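Beta-N-acetylhexosaminidase (Bacteroides fragilis, PDB 4PYS) probably removes terminal beta-linked N-acetylhexosamine units from glycans, acting as a family 20 glycoside hydrolase. Local coordinates at residues 25-30 with 117-122; 326-331 with 351-356; 411-416 with 468-473; 99-104 with 158-163. One frame throughout, in Å; residues are numbered along the deposited sequence.

How the interactions relate
Interactions 1 and 4 are linked through the chain, because helix 96-109, which carries residues 99-104, runs on toward strand 117-126; their nearest atoms are about 7 Å apart. Interaction 1 is internal to the family 20 domain 2 range, whereas interaction 4 joins that range to the catalytic range. Interaction 2 lies within the catalytic range, on the opposite side of the chain's centre from interaction 1, with about 51 Å between the two centres. Interaction 3 is about 22 Å from interaction 4, centre to centre, and the side chain of Tyr413 there lies about 4 Å from a bound glycerol, probably a crystallisation additive. None of the four contacts includes a zinc-binding cysteine.

Interaction 1. Residues 25-30 with 117-122; sequences LRLQGK and LIFPCV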
loop_
_atom_site.group_PDB
_atom_site.type_symbol
_atom_site.label_atom_id
_atom_site.label_comp_id
_atom_site.label_asym_id
_atom_site.label_seq_id
_atom_site.Cartn_x
_atom_site.Cartn_y
_atom_site.Cartn_z
ATOM N N LEU A 25 -3.159 25.234 -23.864
ATOM C CA LEU A 25 -1.750 25.596 -23.872
ATOM C C LEU A 25 -0.961 24.465 -24.502
ATOM O O LEU A 25 -1.006 23.331 -24.022
ATOM C CB LEU A 25 -1.251 25.824 -22.443
ATOM C CG LEU A 25 0.248 26.090 -22.316
ATOM C CD1 LEU A 25 0.600 27.449 -22.906
ATOM C CD2 LEU A 25 0.681 26.002 -20.869
ATOM N N ARG A 26 -0.247 24.765 -25.580
ATOM C CA ARG A 26 0.603 23.761 -26.208
ATOM C C ARG A 26 2.054 23.992 -25.812
ATOM O O ARG A 26 2.580 25.095 -25.967
ATOM C CB ARG A 26 0.455 23.786 -27.736
ATOM C CG ARG A 26 -0.995 23.706 -28.230
ATOM C CD ARG A 26 -1.080 23.299 -29.711
ATOM N NE ARG A 26 -2.225 23.904 -30.397
ATOM C CZ ARG A 26 -3.432 23.349 -30.518
ATOM N NH1 ARG A 26 -4.393 23.998 -31.164
ATOM N NH2 ARG A 26 -3.688 22.154 -29.999
ATOM N N LEU A 27 2.688 22.948 -25.286
ATOM C CA LEU A 27 4.099 23.004 -24.933
ATOM C C LEU A 27 4.881 22.015 -25.779
ATOM O O LEU A 27 4.824 20.803 -25.554
ATOM C CB LEU A 27 4.311 22.683 -23.453
ATOM C CG LEU A 27 3.616 23.590 -22.432
ATOM C CD1 LEU A 27 4.047 23.237 -21.020
ATOM C CD2 LEU A 27 3.906 25.042 -22.731
ATOM N N GLN A 28 5.610 22.547 -26.752
ATOM C CA GLN A 28 6.495 21.744 -27.584
ATOM C C GLN A 28 7.845 22.443 -27.682
ATOM O O GLN A 28 7.913 23.668 -27.777
ATOM C CB GLN A 28 5.896 21.543 -28.977
ATOM N N GLY A 29 8.918 21.663 -27.645
ATOM C CA GLY A 29 10.255 22.224 -27.701
ATOM C C GLY A 29 10.871 22.380 -26.328
ATOM O O GLY A 29 10.548 21.632 -25.407
ATOM N N LYS A 30 11.768 23.352 -26.194
ATOM C CA LYS A 30 12.395 23.631 -24.908
ATOM C C LYS A 30 11.395 24.313 -23.978
ATOM O O LYS A 30 10.808 25.338 -24.320
ATOM C CB LYS A 30 13.648 24.494 -25.087
ATOM C CG LYS A 30 14.891 23.716 -25.523
ATOM C CD LYS A 30 15.831 23.448 -24.347
ATOM C CE LYS A 30 17.041 22.619 -24.770
ATOM N N LEU A 117 3.179 18.395 -25.283
ATOM C CA LEU A 117 2.082 18.458 -24.333
ATOM C C LEU A 117 1.018 19.453 -24.787
ATOM O O LEU A 117 1.335 20.509 -25.338
ATOM C CB LEU A 117 2.612 18.854 -22.956
ATOM C CG LEU A 117 3.628 17.911 -22.311
ATOM C CD1 LEU A 117 4.188 18.544 -21.062
ATOM C CD2 LEU A 117 2.981 16.585 -21.972
ATOM N N ILE A 118 -0.245 19.096 -24.576
ATOM C CA ILE A 118 -1.355 19.993 -24.876
ATOM C C ILE A 118 -2.297 19.956 -23.695
ATOM O O ILE A 118 -2.843 18.895 -23.366
ATOM C CB ILE A 118 -2.121 19.576 -26.139
ATOM C CG1 ILE A 118 -1.215 19.657 -27.367
ATOM C CG2 ILE A 118 -3.342 20.469 -26.334
ATOM C CD1 ILE A 118 -1.939 19.431 -28.670
ATOM N N PHE A 119 -2.469 21.106 -23.049
ATOM C CA PHE A 119 -3.275 21.188 -21.837
ATOM C C PHE A 119 -4.436 22.153 -22.013
ATOM O O PHE A 119 -4.224 23.354 -22.189
ATOM C CB PHE A 119 -2.430 21.676 -20.662
ATOM C CG PHE A 119 -1.342 20.726 -20.251
ATOM C CD1 PHE A 119 -1.651 19.483 -19.715
ATOM C CD2 PHE A 119 -0.007 21.089 -20.373
ATOM C CE1 PHE A 119 -0.646 18.612 -19.322
ATOM C CE2 PHE A 119 1.004 20.227 -19.976
ATOM C CZ PHE A 119 0.686 18.989 -19.450
ATOM N N PRO A 120 -5.673 21.637 -21.956
ATOM C CA PRO A 120 -6.817 22.556 -22.021
ATOM C C PRO A 120 -6.782 23.484 -20.824
ATOM O O PRO A 120 -6.392 23.054 -19.738
ATOM C CB PRO A 120 -8.027 21.619 -21.935
ATOM C CG PRO A 120 -7.514 20.292 -22.475
ATOM C CD PRO A 120 -6.081 20.218 -21.996
ATOM N N CYS A 121 -7.148 24.743 -21.010
ATOM C CA CYS A 121 -7.114 25.684 -19.899
ATOM C C CYS A 121 -8.076 25.244 -18.801
ATOM O O CYS A 121 -9.153 24.704 -19.081
ATOM C CB CYS A 121 -7.416 27.099 -20.384
ATOM S SG CYS A 121 -6.149 27.708 -21.521
ATOM N N VAL A 122 -7.675 25.454 -17.552
ATOM C CA VAL A 122 -8.394 24.867 -16.428
ATOM C C VAL A 122 -7.854 25.415 -15.115
ATOM O O VAL A 122 -6.722 25.899 -15.049
ATOM C CB VAL A 122 -8.244 23.321 -16.437
ATOM C CG1 VAL A 122 -6.839 22.908 -16.006
ATOM C CG2 VAL A 122 -9.283 22.655 -15.540
#
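Arg26 and Ile118 face each other as an antiparallel, non-hydrogen-bonded pair, and their side chains rise from the same face of the sheet, side by side. The Arg26 chain can be followed outward. CB lies 4.2 Å from Leu117 O, still at backbone level. With CG anti to the carbonyl carbon (chi1 -52°), CG itself comes to 4.1 Å from Ile118 CG1, and CD then keeps 4.1 Å from Ile118 CD1. At the tip, the guanidinium turns its edge to the isoleucine: Ile118 CD1 lies in its plane, 3.5 Å from NH2. CG, CD and the NH2 edge of the guanidinium thus lie beside the apolar chain of Ile118, while Arg24 brings a like charge close to NH2.

The flanking pairs are hydrogen-bonded in both directions. Leu25 N donates to Phe119 O at 2.7 Å and Leu117 N to Leu27 O at 2.9 Å; with their two reciprocal bonds they make four, all with N-H...O angles of at least 164°. On the other face, Leu27 CB meets Leu117 CB at 4.2 Å, and Leu27 CD1 approaches the edge of the Phe119 ring, 4.4 Å from CE2. Phe119 also packs on Leu106 and Trp109 of helix 96-109. Strands 23-27 and 117-126, antiparallel at 165° here, form a regular two-strand ladder in the helix-backed mixed sheet of the family 20 domain 2.

Interaction 2. Residues 326-331 with 351-356; sequences RMADYL and SLPDNV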
loop_
_atom_site.group_PDB
_atom_site.type_symbol
_atom_site.label_atom_id
_atom_site.label_comp_id
_atom_site.label_asym_id
_atom_site.label_seq_id
_atom_site.Cartn_x
_atom_site.Cartn_y
_atom_site.Cartn_z
ATOM N N ARG A 326 5.394 -6.071 23.545
ATOM C CA ARG A 326 6.844 -5.926 23.666
ATOM C C ARG A 326 7.469 -5.411 22.369
ATOM O O ARG A 326 8.367 -4.566 22.396
ATOM C CB ARG A 326 7.502 -7.251 24.065
ATOM C CG ARG A 326 7.084 -7.809 25.421
ATOM C CD ARG A 326 7.249 -6.797 26.551
ATOM N NE ARG A 326 5.945 -6.402 27.077
ATOM C CZ ARG A 326 5.581 -5.147 27.321
ATOM N NH1 ARG A 326 6.433 -4.152 27.105
ATOM N NH2 ARG A 326 4.370 -4.882 27.789
HETATM N N MSE A 327 6.991 -5.915 21.232
HETATM C CA MSE A 327 7.546 -5.506 19.949
HETATM C C MSE A 327 7.117 -4.089 19.595
HETATM O O MSE A 327 7.895 -3.318 19.045
HETATM C CB MSE A 327 7.114 -6.459 18.831
HETATM C CG MSE A 327 7.449 -7.916 19.090
HETATM SE SE MSE A 327 9.321 -8.306 19.429
HETATM C CE MSE A 327 10.223 -7.166 18.214
ATOM N N ALA A 328 5.868 -3.755 19.889
ATOM C CA ALA A 328 5.382 -2.407 19.649
ATOM C C ALA A 328 6.126 -1.419 20.548
ATOM O O ALA A 328 6.463 -0.315 20.123
ATOM C CB ALA A 328 3.889 -2.333 19.884
ATOM N N ASP A 329 6.390 -1.816 21.791
ATOM C CA ASP A 329 7.138 -0.941 22.688
ATOM C C ASP A 329 8.544 -0.707 22.157
ATOM O O ASP A 329 9.086 0.394 22.276
ATOM C CB ASP A 329 7.189 -1.499 24.109
ATOM C CG ASP A 329 6.237 -0.782 25.044
ATOM O OD1 ASP A 329 6.477 0.411 25.339
ATOM O OD2 ASP A 329 5.251 -1.410 25.482
ATOM N N TYR A 330 9.129 -1.742 21.565
ATOM C CA TYR A 330 10.445 -1.615 20.961
ATOM C C TYR A 330 10.410 -0.607 19.815
ATOM O O TYR A 330 11.287 0.258 19.704
ATOM C CB TYR A 330 10.938 -2.961 20.440
ATOM C CG TYR A 330 12.390 -2.918 20.075
ATOM C CD1 TYR A 330 13.352 -2.751 21.060
ATOM C CD2 TYR A 330 12.808 -3.011 18.749
ATOM C CE1 TYR A 330 14.686 -2.693 20.752
ATOM C CE2 TYR A 330 14.159 -2.957 18.428
ATOM C CZ TYR A 330 15.088 -2.794 19.441
ATOM O OH TYR A 330 16.438 -2.739 19.164
ATOM N N LEU A 331 9.398 -0.732 18.963
ATOM C CA LEU A 331 9.224 0.200 17.859
ATOM C C LEU A 331 8.999 1.609 18.402
ATOM O O LEU A 331 9.503 2.584 17.843
ATOM C CB LEU A 331 8.068 -0.231 16.960
ATOM C CG LEU A 331 8.386 -1.401 16.032
ATOM C CD1 LEU A 331 7.165 -1.766 15.220
ATOM C CD2 LEU A 331 9.552 -1.035 15.124
ATOM N N SER A 351 -2.857 -4.856 27.555
ATOM C CA SER A 351 -3.074 -3.642 26.781
ATOM C C SER A 351 -1.877 -3.248 25.925
ATOM O O SER A 351 -0.729 -3.261 26.374
ATOM C CB SER A 351 -3.502 -2.480 27.675
ATOM O OG SER A 351 -4.063 -1.446 26.884
ATOM N N LEU A 352 -2.174 -2.898 24.681
ATOM C CA LEU A 352 -1.166 -2.514 23.711
ATOM C C LEU A 352 -0.800 -1.046 23.878
ATOM O O LEU A 352 -1.658 -0.227 24.210
ATOM C CB LEU A 352 -1.693 -2.788 22.304
ATOM C CG LEU A 352 -1.971 -4.272 22.070
ATOM C CD1 LEU A 352 -2.789 -4.503 20.813
ATOM C CD2 LEU A 352 -0.659 -5.024 21.984
ATOM N N PRO A 353 0.482 -0.709 23.653
ATOM C CA PRO A 353 0.992 0.659 23.837
ATOM C C PRO A 353 0.390 1.671 22.857
ATOM O O PRO A 353 -0.266 1.279 21.889
ATOM C CB PRO A 353 2.501 0.508 23.606
ATOM C CG PRO A 353 2.650 -0.748 22.806
ATOM C CD PRO A 353 1.541 -1.650 23.243
ATOM N N ASP A 354 0.620 2.959 23.106
ATOM C CA ASP A 354 -0.075 4.024 22.366
ATOM C C ASP A 354 0.449 4.314 20.960
ATOM O O ASP A 354 -0.036 5.231 20.298
ATOM C CB ASP A 354 -0.144 5.325 23.195
ATOM C CG ASP A 354 1.227 5.916 23.491
ATOM O OD1 ASP A 354 2.239 5.424 22.946
ATOM O OD2 ASP A 354 1.294 6.889 24.273
ATOM N N ASN A 355 1.434 3.550 20.498
ATOM C CA ASN A 355 1.879 3.690 19.106
ATOM C C ASN A 355 1.286 2.629 18.181
ATOM O O ASN A 355 1.719 2.481 17.034
ATOM C CB ASN A 355 3.400 3.647 19.020
ATOM C CG ASN A 355 3.964 2.304 19.427
ATOM O OD1 ASN A 355 3.474 1.669 20.361
ATOM N ND2 ASN A 355 5.001 1.858 18.722
ATOM N N VAL A 356 0.298 1.895 18.683
ATOM C CA VAL A 356 -0.327 0.810 17.923
ATOM C C VAL A 356 -1.415 1.312 16.970
ATOM O O VAL A 356 -2.230 2.155 17.338
ATOM C CB VAL A 356 -0.897 -0.267 18.876
ATOM C CG1 VAL A 356 -1.834 -1.213 18.141
ATOM C CG2 VAL A 356 0.240 -1.043 19.533
#
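Asn355 ND2 donates to two carbonyls: Ala328 O, 3.0 Å away, and Arg336 O beyond the helix. The bond to Ala328 O is moderately bent, with an N-H...O angle of 154°, and the oxygen lies 16° out of the Asn355 amide plane. Asn355 holds CG between its backbone N and carbonyl carbon (chi1 65°), and ND2 beyond it meets the helix.

Ala328 carries the apolar contact of residues 326-331. Its CB projects toward the loop and is met by Pro353 CG at 3.5 Å and by Val356 CG2 at 3.9 Å. Residues 353-356 form a type I beta turn just ahead of strand 356-360, and helix 316-333 packs against this approach. Strand 337-341 follows the helix and pairs in parallel with 356-360, the alpha/beta succession of the TIM-barrel catalytic domain. Ala328 also touches Ala338 and Phe340 of strand 337-341, placing its methyl group in the helix-sheet interface.

Toward the partly exposed side, Asp329 and Pro353 cross obliquely, with Asp329 OD2 at 3.8 Å from Pro353 CG. The same carboxylate oxygen forms a salt bridge with Arg326 NH1 one helical turn earlier, at 3.4 Å.

Interaction 3. Residues 411-416 with 468-473; sequences DVYLRN and ENFDEF
Tyr413 meets Phe470 and Phe473 in an aromatic cluster that joins helix 409-415 to the first turn of helix 470-486.

Two ring geometries hold the cluster together. Tyr413 and Phe473 make an offset stack, with centroids 4.4 Å apart and planes inclined by only 14°. Tyr413 CE1 lies over the Phe473 face toward its rim, 3.4 Å from CG. Phe470 instead turns its edge to the Tyr413 face in an offset edge-to-face pair whose centroids are 6.0 Å apart. Tyr413 CG stands anti to the backbone N (chi1 -163°), and the ring beyond it meets both phenylalanines.

The polar contact is at the tip of the tyrosine. Its OH donates to Glu468 O at 2.7 Å, the donor standing 50° above the carbonyl plane. The Glu468 side chain crosses the tyrosine at about a right angle, with CG 3.3 Å from Tyr413 OH, while its OE2 is salt-bridged to Lys476. Next in the chain after Glu468, Asn469 N-caps helix 470-486: its OD1 accepts from Glu472 N at 2.9 Å.

Aliphatic packing completes the contact at Leu414, which lies crosswise to Phe470 and brings CD2 to 4.2 Å from Phe470 CB.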
loop_
_atom_site.group_PDB
_atom_site.type_symbol
_atom_site.label_atom_id
_atom_site.label_comp_id
_atom_site.label_asym_id
_atom_site.label_seq_id
_atom_site.Cartn_x
_atom_site.Cartn_y
_atom_site.Cartn_z
ATOM N N ASP A 411 -19.871 -4.092 -6.567
ATOM C CA ASP A 411 -19.794 -4.376 -5.138
ATOM C C ASP A 411 -18.836 -3.407 -4.458
ATOM O O ASP A 411 -19.164 -2.828 -3.416
ATOM C CB ASP A 411 -19.339 -5.827 -4.874
ATOM C CG ASP A 411 -20.325 -6.853 -5.387
ATOM O OD1 ASP A 411 -21.551 -6.686 -5.169
ATOM O OD2 ASP A 411 -19.872 -7.846 -6.005
ATOM N N VAL A 412 -17.652 -3.219 -5.031
ATOM C CA VAL A 412 -16.683 -2.358 -4.354
ATOM C C VAL A 412 -17.178 -0.910 -4.359
ATOM O O VAL A 412 -17.106 -0.222 -3.344
ATOM C CB VAL A 412 -15.234 -2.506 -4.898
ATOM C CG1 VAL A 412 -15.186 -2.371 -6.393
ATOM C CG2 VAL A 412 -14.303 -1.488 -4.232
ATOM N N TYR A 413 -17.742 -0.460 -5.475
ATOM C CA TYR A 413 -18.181 0.934 -5.545
ATOM C C TYR A 413 -19.384 1.245 -4.656
ATOM O O TYR A 413 -19.433 2.298 -4.008
ATOM C CB TYR A 413 -18.482 1.327 -7.000
ATOM C CG TYR A 413 -18.545 2.835 -7.177
ATOM C CD1 TYR A 413 -17.382 3.587 -7.257
ATOM C CD2 TYR A 413 -19.760 3.495 -7.255
ATOM C CE1 TYR A 413 -17.423 4.965 -7.404
ATOM C CE2 TYR A 413 -19.810 4.885 -7.406
ATOM C CZ TYR A 413 -18.642 5.602 -7.479
ATOM O OH TYR A 413 -18.673 6.980 -7.627
ATOM N N LEU A 414 -20.339 0.323 -4.595
ATOM C CA LEU A 414 -21.625 0.618 -3.969
ATOM C C LEU A 414 -21.748 0.112 -2.533
ATOM O O LEU A 414 -22.587 0.609 -1.791
ATOM C CB LEU A 414 -22.769 0.000 -4.782
ATOM C CG LEU A 414 -22.953 0.479 -6.216
ATOM C CD1 LEU A 414 -24.064 -0.346 -6.872
ATOM C CD2 LEU A 414 -23.288 1.958 -6.228
ATOM N N ARG A 415 -20.947 -0.885 -2.144
ATOM C CA ARG A 415 -21.235 -1.593 -0.891
ATOM C C ARG A 415 -19.989 -1.903 -0.047
ATOM O O ARG A 415 -19.981 -2.861 0.721
ATOM C CB ARG A 415 -22.028 -2.886 -1.180
ATOM C CG ARG A 415 -23.504 -2.637 -1.560
ATOM C CD ARG A 415 -24.246 -3.923 -1.983
ATOM N NE ARG A 415 -23.698 -4.501 -3.210
ATOM C CZ ARG A 415 -24.058 -4.138 -4.440
ATOM N NH1 ARG A 415 -24.969 -3.189 -4.626
ATOM N NH2 ARG A 415 -23.505 -4.720 -5.491
ATOM N N ASN A 416 -18.960 -1.071 -0.164
ATOM C CA ASN A 416 -17.682 -1.326 0.525
ATOM C C ASN A 416 -17.728 -0.872 1.977
ATOM O O ASN A 416 -17.827 0.322 2.245
ATOM C CB ASN A 416 -16.572 -0.571 -0.207
ATOM C CG ASN A 416 -15.183 -0.938 0.275
ATOM O OD1 ASN A 416 -15.005 -1.861 1.072
ATOM N ND2 ASN A 416 -14.184 -0.211 -0.215
ATOM N N GLU A 468 -21.521 10.885 -6.909
ATOM C CA GLU A 468 -21.023 10.317 -8.153
ATOM C C GLU A 468 -21.573 8.900 -8.242
ATOM O O GLU A 468 -21.139 8.017 -7.496
ATOM C CB GLU A 468 -19.494 10.277 -8.155
ATOM C CG GLU A 468 -18.929 9.720 -9.470
ATOM C CD GLU A 468 -17.426 9.534 -9.420
ATOM O OE1 GLU A 468 -16.846 9.665 -8.318
ATOM O OE2 GLU A 468 -16.828 9.234 -10.473
ATOM N N ASN A 469 -22.528 8.666 -9.135
ATOM C CA ASN A 469 -23.149 7.344 -9.170
ATOM C C ASN A 469 -22.302 6.355 -9.967
ATOM O O ASN A 469 -21.281 6.737 -10.559
ATOM C CB ASN A 469 -24.612 7.403 -9.655
ATOM C CG ASN A 469 -24.750 7.983 -11.051
ATOM O OD1 ASN A 469 -23.910 7.747 -11.916
ATOM N ND2 ASN A 469 -25.807 8.752 -11.276
ATOM N N PHE A 470 -22.688 5.086 -9.931
ATOM C CA PHE A 470 -21.857 4.054 -10.524
ATOM C C PHE A 470 -21.784 4.245 -12.026
ATOM O O PHE A 470 -20.750 3.977 -12.642
ATOM C CB PHE A 470 -22.400 2.651 -10.232
ATOM C CG PHE A 470 -21.594 1.567 -10.899
ATOM C CD1 PHE A 470 -20.397 1.138 -10.337
ATOM C CD2 PHE A 470 -21.995 1.037 -12.117
ATOM C CE1 PHE A 470 -19.630 0.148 -10.967
ATOM C CE2 PHE A 470 -21.247 0.058 -12.754
ATOM C CZ PHE A 470 -20.057 -0.383 -12.175
ATOM N N ASP A 471 -22.892 4.669 -12.627
ATOM C CA ASP A 471 -22.923 4.805 -14.076
ATOM C C ASP A 471 -21.904 5.858 -14.501
ATOM O O ASP A 471 -21.180 5.667 -15.480
ATOM C CB ASP A 471 -24.314 5.188 -14.577
ATOM C CG ASP A 471 -25.347 4.118 -14.314
ATOM O OD1 ASP A 471 -25.009 2.914 -14.350
ATOM O OD2 ASP A 471 -26.513 4.490 -14.074
ATOM N N GLU A 472 -21.831 6.966 -13.762
ATOM C CA GLU A 472 -20.846 7.995 -14.092
ATOM C C GLU A 472 -19.417 7.518 -13.863
ATOM O O GLU A 472 -18.531 7.745 -14.701
ATOM C CB GLU A 472 -21.084 9.278 -13.287
ATOM C CG GLU A 472 -20.021 10.331 -13.571
ATOM C CD GLU A 472 -20.288 11.660 -12.883
ATOM O OE1 GLU A 472 -21.101 11.685 -11.935
ATOM O OE2 GLU A 472 -19.686 12.675 -13.296
ATOM N N PHE A 473 -19.195 6.866 -12.728
ATOM C CA PHE A 473 -17.876 6.354 -12.400
ATOM C C PHE A 473 -17.412 5.306 -13.413
ATOM O O PHE A 473 -16.281 5.354 -13.892
ATOM C CB PHE A 473 -17.882 5.743 -11.013
ATOM C CG PHE A 473 -16.640 4.976 -10.722
ATOM C CD1 PHE A 473 -15.460 5.650 -10.453
ATOM C CD2 PHE A 473 -16.646 3.588 -10.755
ATOM C CE1 PHE A 473 -14.285 4.937 -10.206
ATOM C CE2 PHE A 473 -15.485 2.877 -10.506
ATOM C CZ PHE A 473 -14.313 3.560 -10.240
#

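Interaction 4. Residues 99-104 with 158-163; sequences FIYAIQ and MLKMNY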
loop_
_atom_site.group_PDB
_atom_site.type_symbol
_atom_site.label_atom_id
_atom_site.label_comp_id
_atom_site.label_asym_id
_atom_site.label_seq_id
_atom_site.Cartn_x
_atom_site.Cartn_y
_atom_site.Cartn_z
ATOM N N PHE A 99 2.938 18.362 -5.048
ATOM C CA PHE A 99 3.531 18.522 -6.374
ATOM C C PHE A 99 3.503 17.209 -7.148
ATOM O O PHE A 99 3.287 17.185 -8.357
ATOM C CB PHE A 99 4.982 19.010 -6.253
ATOM C CG PHE A 99 5.116 20.477 -5.929
ATOM C CD1 PHE A 99 4.452 21.446 -6.684
ATOM C CD2 PHE A 99 5.925 20.893 -4.874
ATOM C CE1 PHE A 99 4.602 22.814 -6.386
ATOM C CE2 PHE A 99 6.064 22.252 -4.560
ATOM C CZ PHE A 99 5.401 23.209 -5.328
ATOM N N ILE A 100 3.737 16.111 -6.451
ATOM C CA ILE A 100 3.693 14.806 -7.100
ATOM C C ILE A 100 2.290 14.494 -7.609
ATOM O O ILE A 100 2.105 14.025 -8.741
ATOM C CB ILE A 100 4.213 13.715 -6.145
ATOM C CG1 ILE A 100 5.735 13.861 -6.039
ATOM C CG2 ILE A 100 3.818 12.312 -6.651
ATOM C CD1 ILE A 100 6.361 13.088 -4.943
ATOM N N TYR A 101 1.290 14.795 -6.796
ATOM C CA TYR A 101 -0.073 14.533 -7.222
ATOM C C TYR A 101 -0.491 15.476 -8.343
ATOM O O TYR A 101 -1.221 15.070 -9.249
ATOM C CB TYR A 101 -1.032 14.583 -6.020
ATOM C CG TYR A 101 -0.698 13.500 -5.011
ATOM C CD1 TYR A 101 -0.266 12.250 -5.436
ATOM C CD2 TYR A 101 -0.775 13.740 -3.639
ATOM C CE1 TYR A 101 0.065 11.243 -4.514
ATOM C CE2 TYR A 101 -0.452 12.743 -2.713
ATOM C CZ TYR A 101 -0.035 11.500 -3.165
ATOM O OH TYR A 101 0.298 10.505 -2.259
ATOM N N ALA A 102 -0.017 16.721 -8.310
ATOM C CA ALA A 102 -0.248 17.620 -9.449
ATOM C C ALA A 102 0.345 17.046 -10.731
ATOM O O ALA A 102 -0.259 17.133 -11.800
ATOM C CB ALA A 102 0.322 19.025 -9.171
ATOM N N ILE A 103 1.543 16.467 -10.630
ATOM C CA ILE A 103 2.174 15.843 -11.784
ATOM C C ILE A 103 1.333 14.681 -12.285
ATOM O O ILE A 103 1.170 14.519 -13.487
ATOM C CB ILE A 103 3.617 15.368 -11.455
ATOM C CG1 ILE A 103 4.548 16.586 -11.373
ATOM C CG2 ILE A 103 4.154 14.394 -12.511
ATOM C CD1 ILE A 103 5.891 16.286 -10.698
ATOM N N GLN A 104 0.780 13.887 -11.376
ATOM C CA GLN A 104 -0.065 12.772 -11.804
ATOM C C GLN A 104 -1.310 13.292 -12.532
ATOM O O GLN A 104 -1.762 12.695 -13.504
ATOM C CB GLN A 104 -0.482 11.899 -10.612
ATOM C CG GLN A 104 0.664 11.187 -9.904
ATOM C CD GLN A 104 1.354 10.143 -10.776
ATOM O OE1 GLN A 104 0.990 9.928 -11.941
ATOM N NE2 GLN A 104 2.352 9.478 -10.204
HETATM N N MSE A 158 0.381 6.772 -9.203
HETATM C CA MSE A 158 -0.484 7.176 -10.310
HETATM C C MSE A 158 -1.919 7.386 -9.842
HETATM O O MSE A 158 -2.637 8.236 -10.375
HETATM C CB MSE A 158 -0.439 6.096 -11.412
HETATM C CG MSE A 158 -1.346 6.372 -12.599
HETATM SE SE MSE A 158 -1.225 4.892 -13.866
HETATM C CE MSE A 158 -2.146 3.541 -12.766
ATOM N N LEU A 159 -2.329 6.612 -8.841
ATOM C CA LEU A 159 -3.700 6.644 -8.347
ATOM C C LEU A 159 -3.801 7.516 -7.096
ATOM O O LEU A 159 -4.816 7.492 -6.387
ATOM C CB LEU A 159 -4.159 5.217 -8.036
ATOM C CG LEU A 159 -4.261 4.320 -9.284
ATOM C CD1 LEU A 159 -4.706 2.921 -8.917
ATOM C CD2 LEU A 159 -5.206 4.912 -10.300
ATOM N N LYS A 160 -2.745 8.290 -6.855
ATOM C CA LYS A 160 -2.654 9.233 -5.731
ATOM C C LYS A 160 -2.691 8.594 -4.333
ATOM O O LYS A 160 -3.069 9.236 -3.363
ATOM C CB LYS A 160 -3.702 10.353 -5.868
ATOM C CG LYS A 160 -3.511 11.177 -7.163
ATOM C CD LYS A 160 -4.268 12.514 -7.068
ATOM C CE LYS A 160 -3.980 13.433 -8.247
ATOM N NZ LYS A 160 -4.706 12.988 -9.495
HETATM N N MSE A 161 -2.268 7.340 -4.231
HETATM C CA MSE A 161 -2.060 6.742 -2.913
HETATM C C MSE A 161 -0.766 7.230 -2.324
HETATM O O MSE A 161 0.023 7.889 -3.014
HETATM C CB MSE A 161 -2.046 5.227 -3.046
HETATM C CG MSE A 161 -3.356 4.750 -3.616
HETATM SE SE MSE A 161 -3.366 2.805 -3.669
HETATM C CE MSE A 161 -5.056 2.582 -4.639
ATOM N N ASN A 162 -0.557 6.962 -1.039
ATOM C CA ASN A 162 0.673 7.414 -0.403
ATOM C C ASN A 162 1.478 6.356 0.332
ATOM O O ASN A 162 2.576 6.654 0.809
ATOM C CB ASN A 162 0.456 8.639 0.509
ATOM C CG ASN A 162 -0.658 8.448 1.531
ATOM O OD1 ASN A 162 -1.275 7.385 1.625
ATOM N ND2 ASN A 162 -0.914 9.505 2.322
ATOM N N TYR A 163 0.961 5.132 0.423
ATOM C CA TYR A 163 1.729 4.059 1.058
ATOM C C TYR A 163 1.705 2.810 0.206
ATOM O O TYR A 163 0.678 2.450 -0.358
ATOM C CB TYR A 163 1.181 3.699 2.449
ATOM C CG TYR A 163 1.286 4.798 3.474
ATOM C CD1 TYR A 163 2.458 4.998 4.199
ATOM C CD2 TYR A 163 0.210 5.636 3.720
ATOM C CE1 TYR A 163 2.549 6.016 5.152
ATOM C CE2 TYR A 163 0.296 6.662 4.664
ATOM C CZ TYR A 163 1.460 6.844 5.368
ATOM O OH TYR A 163 1.529 7.859 6.305
#
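A Schellman motif closes helix 146-158, and Lys160, its C-prime residue with a positive phi of 63°, packs against Tyr101 of helix 96-109. Residues 99-104 belong to the domain 2 range and 158-163 to the catalytic range, so the contact joins the two at a helix end.

The Tyr101 and Lys160 side chains slide past each other in opposite directions. Tyr101 CD1 lies 3.8 Å from Lys160 CG, and CE1 is 3.6 Å from Lys160 CA, so this side of the ring lies close to the base of the lysine. In return the lysine reaches back to the Tyr101 backbone, with CE 3.4 Å from Tyr101 O. The chain then bends at its last torsion (chi4 76°), and NZ is hydrogen-bonded to Ser105 OG, one turn further along the same helix. At the far end of the ring, Tyr101 OH donates to Met161 O at 2.7 Å; the donor stands 57° above that carbonyl plane. Asn162 CB also touches this hydroxyl, at 3.3 Å.

Gln104 makes the second contact, one turn after Tyr101. Its amide meets the backbone of Met158, CD being 3.5 Å from Met158 CA. Arg107 NH1 and Ser157 OG satisfy the two polar atoms of that amide.

Around the junction, Trp462 of helix 453-462 meets the Tyr101 ring edge-to-face, Tyr80 of strand 80-84 touches both Tyr101 and Lys160, and Leu45 of helix 43-49 packs on Gln104.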